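Local coordinates for polyhedrin (Operophtera brumata cypovirus 19, PDB 5A99), which forms the crystalline lattice of viral polyhedra, the occlusion bodies that probably protect embedded cypovirus particles outside the insect host, at residues I205-T208 against L209-N213. Residues are numbered along the deposited sequence; the frame is centred on the assembly and turned at random.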
loop_
_atom_site.group_PDB
_atom_site.type_symbol
_atom_site.label_atom_id
_atom_site.label_comp_id
_atom_site.label_asym_id
_atom_site.label_seq_id
_atom_site.Cartn_x
_atom_site.Cartn_y
_atom_site.Cartn_z
ATOM N N ILE A 205 -2.631 -17.205 -10.956
ATOM C CA ILE A 205 -1.961 -15.967 -10.581
ATOM C C ILE A 205 -2.827 -14.726 -10.845
ATOM O O ILE A 205 -2.788 -13.762 -10.073
ATOM C CB ILE A 205 -0.599 -15.851 -11.295
ATOM C CG1 ILE A 205 0.180 -14.622 -10.802
ATOM C CG2 ILE A 205 -0.794 -15.848 -12.816
ATOM C CD1 ILE A 205 0.503 -14.638 -9.326
ATOM N N TYR A 206 -3.622 -14.747 -11.913
ATOM C CA TYR A 206 -4.550 -13.647 -12.160
ATOM C C TYR A 206 -5.381 -13.338 -10.908
ATOM O O TYR A 206 -5.400 -12.215 -10.431
ATOM C CB TYR A 206 -5.485 -13.952 -13.345
ATOM C CG TYR A 206 -6.777 -13.149 -13.313
ATOM C CD1 TYR A 206 -6.755 -11.765 -13.425
ATOM C CD2 TYR A 206 -8.010 -13.772 -13.161
ATOM C CE1 TYR A 206 -7.923 -11.020 -13.396
ATOM C CE2 TYR A 206 -9.196 -13.030 -13.120
ATOM C CZ TYR A 206 -9.137 -11.654 -13.239
ATOM O OH TYR A 206 -10.290 -10.912 -13.205
ATOM N N LYS A 207 -6.091 -14.330 -10.393
ATOM C CA LYS A 207 -6.974 -14.084 -9.261
ATOM C C LYS A 207 -6.202 -13.576 -8.044
ATOM O O LYS A 207 -6.672 -12.695 -7.331
ATOM C CB LYS A 207 -7.764 -15.346 -8.908
ATOM C CG LYS A 207 -8.692 -15.199 -7.701
ATOM C CD LYS A 207 -9.630 -14.015 -7.818
ATOM C CE LYS A 207 -10.536 -14.104 -9.022
ATOM N NZ LYS A 207 -11.706 -13.176 -8.883
ATOM N N THR A 208 -5.020 -14.129 -7.807
ATOM C CA THR A 208 -4.209 -13.699 -6.682
ATOM C C THR A 208 -3.889 -12.200 -6.769
ATOM O O THR A 208 -4.130 -11.460 -5.816
ATOM C CB THR A 208 -2.909 -14.499 -6.607
ATOM O OG1 THR A 208 -3.219 -15.869 -6.346
ATOM C CG2 THR A 208 -2.017 -13.983 -5.500
ATOM N N LEU A 209 -3.366 -11.770 -7.920
ATOM C CA LEU A 209 -3.006 -10.374 -8.155
ATOM C C LEU A 209 -4.204 -9.423 -8.173
ATOM O O LEU A 209 -4.152 -8.356 -7.564
ATOM C CB LEU A 209 -2.202 -10.239 -9.457
ATOM C CG LEU A 209 -0.849 -10.960 -9.432
ATOM C CD1 LEU A 209 -0.152 -10.880 -10.780
ATOM C CD2 LEU A 209 0.058 -10.390 -8.331
ATOM N N ILE A 210 -5.290 -9.808 -8.843
ATOM C CA ILE A 210 -6.452 -8.926 -8.953
ATOM C C ILE A 210 -7.107 -8.683 -7.591
ATOM O O ILE A 210 -7.786 -7.668 -7.407
ATOM C CB ILE A 210 -7.504 -9.467 -9.963
ATOM C CG1 ILE A 210 -8.333 -8.326 -10.560
ATOM C CG2 ILE A 210 -8.421 -10.503 -9.310
ATOM C CD1 ILE A 210 -7.529 -7.272 -11.301
ATOM N N ARG A 211 -6.893 -9.611 -6.652
ATOM C CA ARG A 211 -7.416 -9.487 -5.288
ATOM C C ARG A 211 -6.328 -9.289 -4.242
ATOM O O ARG A 211 -6.535 -9.581 -3.054
ATOM C CB ARG A 211 -8.215 -10.728 -4.912
ATOM C CG ARG A 211 -9.496 -10.880 -5.688
ATOM C CD ARG A 211 -10.416 -9.673 -5.520
ATOM N NE ARG A 211 -11.733 -9.987 -6.057
ATOM C CZ ARG A 211 -12.697 -10.565 -5.350
ATOM N NH1 ARG A 211 -12.498 -10.869 -4.077
ATOM N NH2 ARG A 211 -13.857 -10.846 -5.914
ATOM N N LEU A 212 -5.169 -8.807 -4.675
ATOM C CA LEU A 212 -4.030 -8.651 -3.774
ATOM C C LEU A 212 -4.367 -7.629 -2.682
ATOM O O LEU A 212 -3.983 -7.777 -1.514
ATOM C CB LEU A 212 -2.795 -8.216 -4.573
ATOM C CG LEU A 212 -1.431 -8.599 -4.001
ATOM C CD1 LEU A 212 -1.357 -10.101 -3.782
ATOM C CD2 LEU A 212 -0.300 -8.121 -4.912
ATOM N N ASN A 213 -5.090 -6.589 -3.077
ATOM C CA ASN A 213 -5.610 -5.591 -2.144
ATOM C C ASN A 213 -7.128 -5.712 -2.020
ATOM O O ASN A 213 -7.853 -4.718 -2.036
ATOM C CB ASN A 213 -5.247 -4.194 -2.627
ATOM C CG ASN A 213 -3.756 -4.004 -2.769
ATOM O OD1 ASN A 213 -2.984 -4.360 -1.872
ATOM N ND2 ASN A 213 -3.335 -3.445 -3.898
HETATM O O HOH W 1 -11.842 -10.255 -8.815
#
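Leu209 N points straight at Ile205 O (3.0 Å, N-H...O 176°) and Ile210 N reaches Tyr206 O at 2.9 Å, the regular i+4 to i bonds of the short helix 205-210. At Arg211, the first residue to leave helical angles, the pattern frays: the N-H leans between two acceptors, Arg211 N bonding Lys207 O at 3.2 Å with a bent angle of 139° and Thr208 O only weakly. Leu212 N then turns to Leu209 O, closing the last turn. On one flank Lys207 and Arg211 run side by side. The bend at chi2 of Lys207 brings its CD to 3.8 Å from Arg211 CG, and the further bend at chi3 directs CE and NZ to a water. This water accepts from both Lys207 NZ (2.9 Å) and Arg211 NE (2.8 Å), bridging two like-charged ends. Their charge is answered from outside: Lys207 NZ forms a salt bridge with Glu146 of a neighbouring subunit, while Arg211 NH1 pairs with Asp214 of its own chain and also bonds Ser145 O of the same neighbour, whose Trp125 makes a cation-pi contact with Arg211. Thr208 OG1 is held by both Leu199 O and Arg55 NH1. Ile210 stands alongside Tyr206, with Ile210 CB 3.8 Å from Tyr206 CE1 and Ile210 CG2 over one ring face near the rim. With CG1 of Ile205 anti to the backbone N (chi1 -174°), Ile205 CG1 meets Leu209 CD1 at 3.8 Å; both residues also pack on Leu209 of the other neighbouring subunit. The helix end thus sets Leu209 among three subunits, while the shared water, Asp214 of the same chain and Glu146 of the first neighbour probably balance the two positive charges and tie the helix terminus into the trimeric assembly.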